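Local coordinates for protein porin B (PDB 4GEY) that forms a beta-barrel channel in the outer membrane of Pseudomonas putida that probably lets sugars such as glucose cross that membrane selectively, at residues K139-D142 and G143-V147; I355-N358 and D359-K363; G150-E154 and G155-N159. The protein carries 2 engineered substitutions. All coordinates share one frame; numbering follows the deposited sequence.

Interaction 1 of 3, residues K139-D142 and G143-V147; sequences KYFD and GALDV. With DMU (decyl-beta-D-maltopyranoside), chain M.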
ATOM      1  N   LYS A 139       2.966  17.217  19.716  1.00 41.26           N
ATOM      2  CA  LYS A 139       4.121  16.614  20.371  1.00 40.30           C
ATOM      3  C   LYS A 139       4.331  17.225  21.761  1.00 42.70           C
ATOM      4  O   LYS A 139       3.864  18.324  22.035  1.00 49.93           O
ATOM      5  CB  LYS A 139       5.379  16.736  19.507  1.00 34.39           C
ATOM      6  CG  LYS A 139       5.165  16.352  18.044  1.00 36.17           C
ATOM      7  CD  LYS A 139       6.479  16.006  17.356  1.00 40.75           C
ATOM      8  CE  LYS A 139       6.538  16.517  15.928  1.00 38.95           C
ATOM      9  NZ  LYS A 139       7.435  17.701  15.859  1.00 41.35           N
ATOM     10  N   TYR A 140       4.999  16.498  22.648  1.00 40.02           N
ATOM     11  CA  TYR A 140       5.224  16.983  24.006  1.00 39.77           C
ATOM     12  C   TYR A 140       6.642  16.642  24.441  1.00 40.17           C
ATOM     13  O   TYR A 140       7.241  15.702  23.916  1.00 44.37           O
ATOM     14  CB  TYR A 140       4.205  16.373  24.982  1.00 42.08           C
ATOM     15  CG  TYR A 140       2.765  16.515  24.532  1.00 43.35           C
ATOM     16  CD1 TYR A 140       2.108  17.736  24.614  1.00 43.65           C
ATOM     17  CD2 TYR A 140       2.068  15.430  24.014  1.00 39.70           C
ATOM     18  CE1 TYR A 140       0.802  17.874  24.185  1.00 45.11           C
ATOM     19  CE2 TYR A 140       0.757  15.554  23.591  1.00 40.72           C
ATOM     20  CZ  TYR A 140       0.125  16.779  23.669  1.00 46.17           C
ATOM     21  OH  TYR A 140      -1.186  16.903  23.238  1.00 43.81           O
ATOM     22  N   PHE A 141       7.170  17.403  25.396  1.00 36.96           N
ATOM     23  CA  PHE A 141       8.510  17.177  25.933  1.00 37.32           C
ATOM     24  C   PHE A 141       9.561  17.170  24.829  1.00 50.69           C
ATOM     25  O   PHE A 141      10.242  16.164  24.623  1.00 45.17           O
ATOM     26  CB  PHE A 141       8.562  15.869  26.725  1.00 37.46           C
ATOM     27  CG  PHE A 141       7.553  15.793  27.843  1.00 38.46           C
ATOM     28  CD1 PHE A 141       7.736  16.518  29.013  1.00 39.88           C
ATOM     29  CD2 PHE A 141       6.434  14.998  27.730  1.00 38.07           C
ATOM     30  CE1 PHE A 141       6.815  16.447  30.043  1.00 48.89           C
ATOM     31  CE2 PHE A 141       5.508  14.925  28.754  1.00 39.11           C
ATOM     32  CZ  PHE A 141       5.700  15.645  29.912  1.00 40.54           C
ATOM     33  N   ASP A 142       9.667  18.297  24.121  1.00 52.84           N
ATOM     34  CA  ASP A 142      10.608  18.466  23.015  1.00 45.90           C
ATOM     35  C   ASP A 142      10.509  17.362  21.979  1.00 41.67           C
ATOM     36  O   ASP A 142      11.518  16.817  21.542  1.00 43.60           O
ATOM     37  CB  ASP A 142      12.040  18.559  23.539  1.00 53.18           C
ATOM     38  CG  ASP A 142      12.378  19.938  24.040  1.00 64.08           C
ATOM     39  OD1 ASP A 142      12.612  20.828  23.193  1.00 75.76           O
ATOM     40  OD2 ASP A 142      12.401  20.138  25.269  1.00 63.39           O
ATOM     41  N   GLY A 143       9.288  17.019  21.598  1.00 33.83           N
ATOM     42  CA  GLY A 143       9.075  16.015  20.567  1.00 43.87           C
ATOM     43  C   GLY A 143       9.368  14.581  20.978  1.00 47.82           C
ATOM     44  O   GLY A 143       9.526  13.711  20.122  1.00 46.94           O
ATOM     45  N   ALA A 144       9.428  14.320  22.280  1.00 42.22           N
ATOM     46  CA  ALA A 144       9.621  12.952  22.744  1.00 39.69           C
ATOM     47  C   ALA A 144       8.327  12.138  22.636  1.00 41.74           C
ATOM     48  O   ALA A 144       8.360  10.967  22.259  1.00 41.66           O
ATOM     49  CB  ALA A 144      10.182  12.927  24.168  1.00 34.28           C
ATOM     50  N   LEU A 145       7.189  12.747  22.955  1.00 33.03           N
ATOM     51  CA  LEU A 145       5.910  12.043  22.820  1.00 37.95           C
ATOM     52  C   LEU A 145       5.085  12.675  21.716  1.00 37.70           C
ATOM     53  O   LEU A 145       4.962  13.891  21.653  1.00 44.31           O
ATOM     54  CB  LEU A 145       5.125  12.008  24.135  1.00 33.85           C
ATOM     55  CG  LEU A 145       5.825  11.213  25.248  1.00 45.04           C
ATOM     56  CD1 LEU A 145       5.168  11.433  26.610  1.00 41.73           C
ATOM     57  CD2 LEU A 145       5.903   9.721  24.921  1.00 42.53           C
ATOM     58  N   ASP A 146       4.520  11.839  20.854  1.00 32.67           N
ATOM     59  CA  ASP A 146       3.813  12.310  19.680  1.00 34.08           C
ATOM     60  C   ASP A 146       2.397  11.732  19.678  1.00 36.37           C
ATOM     61  O   ASP A 146       2.216  10.540  19.465  1.00 43.46           O
ATOM     62  CB  ASP A 146       4.594  11.867  18.436  1.00 40.75           C
ATOM     63  CG  ASP A 146       4.150  12.572  17.168  1.00 45.92           C
ATOM     64  OD1 ASP A 146       2.932  12.770  16.985  1.00 48.58           O
ATOM     65  OD2 ASP A 146       5.026  12.914  16.340  1.00 48.01           O
ATOM     66  N   VAL A 147       1.392  12.571  19.920  1.00 37.15           N
ATOM     67  CA  VAL A 147       0.002  12.109  19.885  1.00 36.96           C
ATOM     68  C   VAL A 147      -0.752  12.591  18.649  1.00 38.34           C
ATOM     69  O   VAL A 147      -0.720  13.773  18.318  1.00 42.98           O
ATOM     70  CB  VAL A 147      -0.775  12.475  21.173  1.00 35.76           C
ATOM     71  CG1 VAL A 147      -2.232  12.051  21.063  1.00 33.85           C
ATOM     72  CG2 VAL A 147      -0.145  11.796  22.367  1.00 33.21           C
TER
HETATM   73  C1  DMU M 512       5.229  20.366  27.368  1.00 59.85           C
HETATM   74  C2  DMU M 512       6.567  20.856  27.552  1.00 66.03           C
HETATM   75  C3  DMU M 512       6.855  21.465  28.868  1.00 76.29           C
HETATM   76  C4  DMU M 512       6.341  20.657  30.087  1.00 69.93           C
HETATM   77  O5  DMU M 512       4.911  20.168  29.750  1.00 64.44           O
HETATM   78  C6  DMU M 512       4.783  19.519  28.457  1.00 58.73           C
HETATM   79  O7  DMU M 512       8.279  21.713  28.985  1.00 84.78           O
HETATM   80  O16 DMU M 512       3.431  19.091  28.263  1.00 52.64           O
HETATM   81  C18 DMU M 512       2.863  18.005  28.989  1.00 41.09           C
HETATM   82  C19 DMU M 512       1.608  17.315  28.382  1.00 46.20           C
HETATM   83  C22 DMU M 512       1.395  15.782  28.639  1.00 44.51           C
HETATM   84  C25 DMU M 512       0.889  14.920  27.486  1.00 41.19           C
HETATM   85  C28 DMU M 512       1.208  13.442  27.490  1.00 38.23           C
HETATM   86  C31 DMU M 512       0.689  12.597  26.342  1.00 45.03           C
HETATM   87  C34 DMU M 512       0.110  11.234  26.628  1.00 48.43           C
HETATM   88  O49 DMU M 512       5.165  19.620  26.090  1.00 56.87           O
HETATM   89  O55 DMU M 512       6.943  21.798  26.486  1.00 64.32           O
HETATM   90  C57 DMU M 512       6.357  21.363  31.245  1.00 78.45           C
HETATM   91  O61 DMU M 512       5.489  22.444  31.350  1.00 84.81           O
HETATM   92  C5  DMU M 512      10.053  23.259  28.547  1.00 78.51           C
HETATM   93  C7  DMU M 512      10.922  23.074  29.669  1.00 84.45           C
HETATM   94  C8  DMU M 512      10.669  24.009  30.783  1.00 91.59           C
HETATM   95  C9  DMU M 512       9.163  24.154  31.197  1.00 90.87           C
HETATM   96  O1  DMU M 512       8.195  23.680  30.096  1.00 85.90           O
HETATM   97  C10 DMU M 512       8.635  23.057  28.864  1.00 83.70           C
HETATM   98  O2  DMU M 512      11.394  23.625  31.922  1.00 95.04           O
HETATM   99  O3  DMU M 512      10.483  22.398  27.427  1.00 65.29           O
HETATM  100  O4  DMU M 512      12.292  23.218  29.195  1.00 83.76           O
HETATM  101  C11 DMU M 512       8.837  25.410  31.471  1.00 93.55           C
HETATM  102  O6  DMU M 512       7.498  25.648  31.750  1.00 91.85           O

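Interaction 2 of 3, residues I355-N358 and D359-K363; sequences IHVN and DDVKK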
ATOM      1  N   ILE A 355       4.222 -14.034  -2.936  1.00 29.77           N
ATOM      2  CA  ILE A 355       3.000 -14.000  -2.139  1.00 27.27           C
ATOM      3  C   ILE A 355       2.446 -15.405  -1.999  1.00 30.59           C
ATOM      4  O   ILE A 355       1.895 -15.968  -2.949  1.00 34.89           O
ATOM      5  CB  ILE A 355       1.938 -13.128  -2.808  1.00 34.83           C
ATOM      6  CG1 ILE A 355       2.501 -11.722  -3.052  1.00 39.04           C
ATOM      7  CG2 ILE A 355       0.684 -13.083  -1.961  1.00 21.22           C
ATOM      8  CD1 ILE A 355       1.730 -10.904  -4.086  1.00 38.22           C
ATOM      9  N   HIS A 356       2.590 -15.982  -0.817  1.00 29.12           N
ATOM     10  CA  HIS A 356       2.158 -17.361  -0.612  1.00 29.78           C
ATOM     11  C   HIS A 356       0.755 -17.478  -0.005  1.00 32.60           C
ATOM     12  O   HIS A 356       0.408 -16.744   0.918  1.00 23.43           O
ATOM     13  CB  HIS A 356       3.172 -18.114   0.242  1.00 28.49           C
ATOM     14  CG  HIS A 356       2.786 -19.529   0.521  1.00 37.05           C
ATOM     15  ND1 HIS A 356       2.244 -19.929   1.725  1.00 40.49           N
ATOM     16  CD2 HIS A 356       2.855 -20.639  -0.250  1.00 34.63           C
ATOM     17  CE1 HIS A 356       2.002 -21.226   1.683  1.00 37.31           C
ATOM     18  NE2 HIS A 356       2.362 -21.682   0.497  1.00 35.51           N
ATOM     19  N   VAL A 357      -0.041 -18.406  -0.537  1.00 23.91           N
ATOM     20  CA  VAL A 357      -1.389 -18.641  -0.041  1.00 24.26           C
ATOM     21  C   VAL A 357      -1.441 -19.790   0.951  1.00 36.11           C
ATOM     22  O   VAL A 357      -0.976 -20.894   0.664  1.00 37.89           O
ATOM     23  CB  VAL A 357      -2.391 -18.968  -1.168  1.00 24.26           C
ATOM     24  CG1 VAL A 357      -3.798 -19.046  -0.597  1.00 24.67           C
ATOM     25  CG2 VAL A 357      -2.321 -17.944  -2.288  1.00 23.47           C
ATOM     26  N   ASN A 358      -2.010 -19.495   2.116  1.00 37.40           N
ATOM     27  CA  ASN A 358      -2.393 -20.461   3.144  1.00 26.51           C
ATOM     28  C   ASN A 358      -2.863 -21.778   2.563  1.00 38.38           C
ATOM     29  O   ASN A 358      -3.897 -21.839   1.895  1.00 37.32           O
ATOM     30  CB  ASN A 358      -3.531 -19.837   3.951  1.00 39.72           C
ATOM     31  CG  ASN A 358      -3.861 -20.598   5.197  1.00 27.74           C
ATOM     32  OD1 ASN A 358      -3.845 -21.823   5.212  1.00 35.52           O
ATOM     33  ND2 ASN A 358      -4.188 -19.870   6.259  1.00 39.37           N
ATOM     34  N   ASP A 359      -2.112 -22.835   2.850  1.00 38.81           N
ATOM     35  CA  ASP A 359      -2.360 -24.147   2.269  1.00 38.07           C
ATOM     36  C   ASP A 359      -3.782 -24.690   2.515  1.00 44.68           C
ATOM     37  O   ASP A 359      -4.335 -25.407   1.680  1.00 42.37           O
ATOM     38  CB  ASP A 359      -1.316 -25.138   2.776  1.00 34.56           C
ATOM     39  CG  ASP A 359      -1.199 -26.349   1.888  1.00 57.06           C
ATOM     40  OD1 ASP A 359      -1.147 -26.172   0.649  1.00 63.88           O
ATOM     41  OD2 ASP A 359      -1.174 -27.477   2.424  1.00 68.77           O
ATOM     42  N   ASP A 360      -4.375 -24.351   3.650  1.00 29.73           N
ATOM     43  CA  ASP A 360      -5.705 -24.850   3.947  1.00 38.35           C
ATOM     44  C   ASP A 360      -6.720 -24.248   2.974  1.00 42.09           C
ATOM     45  O   ASP A 360      -7.751 -24.859   2.677  1.00 47.29           O
ATOM     46  CB  ASP A 360      -6.097 -24.565   5.405  1.00 35.20           C
ATOM     47  CG  ASP A 360      -5.184 -25.261   6.403  1.00 36.15           C
ATOM     48  OD1 ASP A 360      -4.797 -26.418   6.139  1.00 33.79           O
ATOM     49  OD2 ASP A 360      -4.849 -24.646   7.443  1.00 35.77           O
ATOM     50  N   VAL A 361      -6.431 -23.051   2.474  1.00 33.62           N
ATOM     51  CA  VAL A 361      -7.309 -22.429   1.496  1.00 38.66           C
ATOM     52  C   VAL A 361      -7.337 -23.296   0.244  1.00 36.62           C
ATOM     53  O   VAL A 361      -8.386 -23.531  -0.341  1.00 28.73           O
ATOM     54  CB  VAL A 361      -6.833 -21.019   1.132  1.00 41.88           C
ATOM     55  CG1 VAL A 361      -7.642 -20.450  -0.071  1.00 31.29           C
ATOM     56  CG2 VAL A 361      -6.913 -20.125   2.346  1.00 35.43           C
ATOM     57  N   LYS A 362      -6.164 -23.782  -0.142  1.00 36.64           N
ATOM     58  CA  LYS A 362      -6.037 -24.659  -1.288  1.00 36.90           C
ATOM     59  C   LYS A 362      -6.678 -26.012  -0.993  1.00 37.89           C
ATOM     60  O   LYS A 362      -7.397 -26.545  -1.841  1.00 39.62           O
ATOM     61  CB  LYS A 362      -4.567 -24.812  -1.675  1.00 39.81           C
ATOM     62  CG  LYS A 362      -4.300 -25.847  -2.756  1.00 47.67           C
ATOM     63  CD  LYS A 362      -3.092 -26.708  -2.386  1.00 52.20           C
ATOM     64  CE  LYS A 362      -3.114 -28.059  -3.099  1.00 55.44           C
ATOM     65  NZ  LYS A 362      -2.197 -29.052  -2.454  1.00 54.72           N
ATOM     66  N   LYS A 363      -6.434 -26.552   0.205  1.00 30.53           N
ATOM     67  CA  LYS A 363      -6.992 -27.851   0.601  1.00 31.89           C
ATOM     68  C   LYS A 363      -8.512 -27.828   0.549  1.00 40.02           C
ATOM     69  O   LYS A 363      -9.148 -28.787   0.088  1.00 34.89           O
ATOM     70  CB  LYS A 363      -6.532 -28.270   2.004  1.00 36.65           C
ATOM     71  CG  LYS A 363      -5.198 -29.024   2.055  1.00 33.03           C
TER

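Interaction 3 of 3, residues G150-E154 and G155-N159; sequences GRFGE and GEDFN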
ATOM      1  N   GLY A 150      -7.646  11.261  14.800  1.00 35.79           N
ATOM      2  CA  GLY A 150      -8.555  11.666  13.751  1.00 30.59           C
ATOM      3  C   GLY A 150      -8.838  10.550  12.765  1.00 41.15           C
ATOM      4  O   GLY A 150      -9.134   9.422  13.163  1.00 43.39           O
ATOM      5  N   ARG A 151      -8.759  10.858  11.473  1.00 34.13           N
ATOM      6  CA  ARG A 151      -8.996   9.845  10.454  1.00 35.04           C
ATOM      7  C   ARG A 151      -7.830   9.701   9.482  1.00 35.34           C
ATOM      8  O   ARG A 151      -7.385  10.682   8.891  1.00 42.62           O
ATOM      9  CB  ARG A 151     -10.282  10.119   9.676  1.00 35.70           C
ATOM     10  CG  ARG A 151     -11.566   9.891  10.448  1.00 37.45           C
ATOM     11  CD  ARG A 151     -12.788  10.105   9.548  1.00 32.62           C
ATOM     12  NE  ARG A 151     -13.064   8.946   8.702  1.00 36.04           N
ATOM     13  CZ  ARG A 151     -13.872   7.943   9.047  1.00 36.68           C
ATOM     14  NH1 ARG A 151     -14.481   7.955  10.228  1.00 39.03           N
ATOM     15  NH2 ARG A 151     -14.077   6.923   8.219  1.00 31.31           N
ATOM     16  N   PHE A 152      -7.354   8.464   9.335  1.00 28.40           N
ATOM     17  CA  PHE A 152      -6.278   8.107   8.418  1.00 25.47           C
ATOM     18  C   PHE A 152      -6.185   6.581   8.303  1.00 24.93           C
ATOM     19  O   PHE A 152      -6.885   5.863   9.007  1.00 29.36           O
ATOM     20  CB  PHE A 152      -4.932   8.724   8.853  1.00 41.75           C
ATOM     21  CG  PHE A 152      -4.619   8.585  10.331  1.00 37.02           C
ATOM     22  CD1 PHE A 152      -5.249   9.384  11.277  1.00 37.88           C
ATOM     23  CD2 PHE A 152      -3.664   7.684  10.765  1.00 39.44           C
ATOM     24  CE1 PHE A 152      -4.960   9.256  12.622  1.00 39.07           C
ATOM     25  CE2 PHE A 152      -3.359   7.564  12.106  1.00 25.94           C
ATOM     26  CZ  PHE A 152      -4.013   8.347  13.031  1.00 39.09           C
ATOM     27  N   GLY A 153      -5.339   6.078   7.410  1.00 28.17           N
ATOM     28  CA  GLY A 153      -5.157   4.641   7.266  1.00 23.64           C
ATOM     29  C   GLY A 153      -3.927   4.158   8.017  1.00 33.04           C
ATOM     30  O   GLY A 153      -3.017   4.948   8.277  1.00 40.08           O
ATOM     31  N   GLU A 154      -3.894   2.871   8.363  1.00 26.71           N
ATOM     32  CA  GLU A 154      -2.815   2.317   9.181  1.00 31.06           C
ATOM     33  C   GLU A 154      -1.427   2.526   8.542  1.00 38.04           C
ATOM     34  O   GLU A 154      -0.426   2.782   9.240  1.00 33.98           O
ATOM     35  CB  GLU A 154      -3.046   0.824   9.467  1.00 29.97           C
ATOM     36  CG  GLU A 154      -4.167   0.464  10.463  1.00 28.65           C
ATOM     37  CD  GLU A 154      -5.545   0.365   9.815  1.00 34.37           C
ATOM     38  OE1 GLU A 154      -5.690   0.795   8.638  1.00 31.57           O
ATOM     39  OE2 GLU A 154      -6.482  -0.147  10.474  1.00 25.10           O
ATOM     40  N   GLY A 155      -1.383   2.448   7.214  1.00 22.16           N
ATOM     41  CA  GLY A 155      -0.124   2.464   6.494  1.00 21.66           C
ATOM     42  C   GLY A 155       0.594   3.787   6.542  1.00 24.78           C
ATOM     43  O   GLY A 155       1.784   3.869   6.240  1.00 23.04           O
ATOM     44  N   GLU A 156      -0.133   4.828   6.920  1.00 25.41           N
ATOM     45  CA  GLU A 156       0.424   6.166   7.020  1.00 22.42           C
ATOM     46  C   GLU A 156       1.449   6.289   8.161  1.00 32.23           C
ATOM     47  O   GLU A 156       2.355   7.114   8.089  1.00 27.95           O
ATOM     48  CB  GLU A 156      -0.719   7.167   7.191  1.00 28.96           C
ATOM     49  CG  GLU A 156      -0.303   8.599   7.438  1.00 33.13           C
ATOM     50  CD  GLU A 156      -1.474   9.557   7.391  1.00 38.17           C
ATOM     51  OE1 GLU A 156      -2.266   9.480   6.433  1.00 39.54           O
ATOM     52  OE2 GLU A 156      -1.603  10.389   8.310  1.00 41.56           O
ATOM     53  N   ASP A 157       1.305   5.477   9.213  1.00 32.17           N
ATOM     54  CA  ASP A 157       2.278   5.474  10.307  1.00 31.43           C
ATOM     55  C   ASP A 157       2.927   4.115  10.503  1.00 28.13           C
ATOM     56  O   ASP A 157       4.089   4.009  10.892  1.00 28.70           O
ATOM     57  CB  ASP A 157       1.623   5.904  11.620  1.00 37.25           C
ATOM     58  CG  ASP A 157       1.122   7.325  11.572  1.00 40.29           C
ATOM     59  OD1 ASP A 157       0.069   7.540  10.929  1.00 36.00           O
ATOM     60  OD2 ASP A 157       1.779   8.213  12.169  1.00 39.49           O
ATOM     61  N   PHE A 158       2.168   3.067  10.234  1.00 30.11           N
ATOM     62  CA  PHE A 158       2.634   1.722  10.523  1.00 27.44           C
ATOM     63  C   PHE A 158       3.031   0.996   9.236  1.00 27.35           C
ATOM     64  O   PHE A 158       2.350   1.130   8.210  1.00 25.67           O
ATOM     65  CB  PHE A 158       1.540   0.961  11.286  1.00 25.92           C
ATOM     66  CG  PHE A 158       1.183   1.584  12.623  1.00 24.21           C
ATOM     67  CD1 PHE A 158       0.206   2.550  12.715  1.00 31.67           C
ATOM     68  CD2 PHE A 158       1.833   1.192  13.781  1.00 24.79           C
ATOM     69  CE1 PHE A 158      -0.121   3.110  13.933  1.00 33.79           C
ATOM     70  CE2 PHE A 158       1.520   1.746  14.991  1.00 25.59           C
ATOM     71  CZ  PHE A 158       0.541   2.712  15.071  1.00 41.63           C
ATOM     72  N   ASN A 159       4.148   0.265   9.275  1.00 23.96           N
ATOM     73  CA  ASN A 159       4.523  -0.610   8.161  1.00 24.09           C
ATOM     74  C   ASN A 159       4.686   0.216   6.885  1.00 24.69           C
ATOM     75  O   ASN A 159       4.504  -0.272   5.773  1.00 26.23           O
ATOM     76  CB  ASN A 159       3.450  -1.705   8.003  1.00 21.80           C
ATOM     77  CG  ASN A 159       3.786  -2.736   6.931  1.00 32.77           C
ATOM     78  OD1 ASN A 159       2.927  -3.121   6.134  1.00 31.63           O
ATOM     79  ND2 ASN A 159       5.031  -3.185   6.905  1.00 34.85           N
TER
HETATM   80  O   HOH W   1      -3.619   7.167   5.513  1.00 30.33           O

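Interaction 1 of 3, residues K139-D142 and G143-V147
Lys139 and Asp146 lie alongside each other and point the same way on one face of a short antiparallel hairpin, Lys139 CD resting 3.6 Å from Asp146 OD2. Beyond CD the lysine bends away, leaving NZ 5.4 Å from OD2 of Asp146, so methylene meets carboxylate; Asp146 OD1 is engaged by Arg194 in a salt bridge. Tyr140 and Leu145 project from the opposite face as a hydrogen-bonded pair. Tyr140 N donates over 2.8 Å to Leu145 O, and Leu145 N answers with an almost straight bond (178°) to Tyr140 O. With CG anti to the carbonyl carbon (chi1 -51°), the Tyr140 ring presents CE2 edge-on to Val147 CG2 at 4.1 Å. One face of the ring carries the decyl chain of the maltoside, whose C25 stands 3.7 Å above its plane, while OH bonds to Gln138. Replacing Tyr140 by an alanine would probably open a gap beside Val147 CG2 and leave the alkyl chain without its flat support. Phe141 lies side by side with Leu145, Phe141 CD2 3.9 Å from Leu145 CD1, and C6 of the first sugar stands over one face of the phenyl ring, shifted toward the rim; Phe141 N donates to O49 of the detergent at 3.1 Å. A type I' turn from Phe141 to Ala144 reverses the chain, closed by Ala144 N to Phe141 O, and Ala144 and Leu145 together face Tyr140 as a classic beta bulge. Strand 129-140 pairs on its other edge with strand 89-100, whereas strand 145-149 pairs with strand 190-198, where Leu145 touches Tyr197 and Val147 touches Leu193.

Interaction 2 of 3, residues I355-N358 and D359-K363
A chi1 of -169° sends the Asn358 carboxamide away from its own backbone N, and a chi2 of -38° then turns OD1 to the amide of Asp360. The resulting bond, Asp360 N to Asn358 OD1, measures 3.0 Å with 146° at the hydrogen, the donor lying slightly off the plane of the carboxamide. On the other branch ND2 donates to the carbonyls of Lys321 and Asn324, so the amide is gripped at both ends and its rotation is fixed. Asp360 packs its own CB 3.6 Å from the same Asn358 OD1. The backbone of Asn358 also takes part: its O accepts from Val361 N at 2.9 Å, the donor standing well above the carbonyl plane. Val361 CG2 sits 3.8 Å from Asn358 CB. Val361 CB meets Val357 CG1 at 4.0 Å, the two valine side chains crossing at about a right angle, and Val357 reaches on to Phe116 and Val325. Asp359 and Asp360 lie in the first turn, where their carboxylates would be expected to interact favourably with the helix dipole. Farther along, Lys363 N bonds to Asp359 O at 2.8 Å in regular helical fashion. The arrangement is an N-cap: Asn358 stands between barrel strand 347-357 and helix 359-372 in the long connection to strand 388-399, probably extracellular by the usual topology of porins.

Interaction 3 of 3, residues G150-E154 and G155-N159
Two overlapping i to i+3 turns, Gly153 to Glu156 and Glu154 to Asp157, redirect the chain just after Phe152, whose backbone still bonds to Gln190 of a neighbouring strand. Glu156 N donates to Gly153 O over 3.2 Å, and Asp157 N reaches Glu154 O at the same length, each donor above the carbonyl plane rather than on a lone pair. Glu154 O has a second donor, Phe158 N at 2.8 Å, placed nearly along the C=O axis. The same oxygen lies in the plane of the Phe158 ring at its edge, 3.5 Å from CD1. As in other porins, a long loop probably folds into the channel here: Phe158 touches strands 190-198 (Arg194) and 232-245 (Pro236, Glu238), and Asn159 touches strand 282-298. Phe152 holds CG between backbone N and carbonyl carbon (chi1 45°), setting its ring beside the Asp157 carboxylate, while that of Glu156 lies by CB; both are oblique to the ring. Glu156, extended from CB onward, crosses Phe152 at about a right angle, with OE1 3.7 Å from Phe152 CB and the two planes 26° apart. Asp157 also crosses at about a right angle, OD1 3.6 Å from Phe152 CE2 and the planes 55° apart. A water accepts from Gly153 N at 2.8 Å and donates to Glu156 OE1, which also bonds Gln133. Lys148 forms salt bridges with Glu156 OE2 and Asp157 OD1, Arg194 with Asp157 OD2.

In the fold
Interactions 1 and 3 are neighbours along the chain, at the two ends of strand 145-149, their centres about 18 Å apart. Arg194 links them, binding Asp146 of the first and Asp157 of the second through different nitrogens. Interaction 3 lies closest of the three to the chain centre, about 11 Å between centres, and the nearest atoms of Gly153 and the bound glucose are about 8 Å apart; that pocket includes Arg98, Trp123 and Asn185. Interaction 2 stands apart: its centre is about 43 Å from that of interaction 1, and its nearest atoms remain about 13 Å from those of interaction 3. Interaction 1, its centre about 27 Å from that of the chain, meets detergent instead.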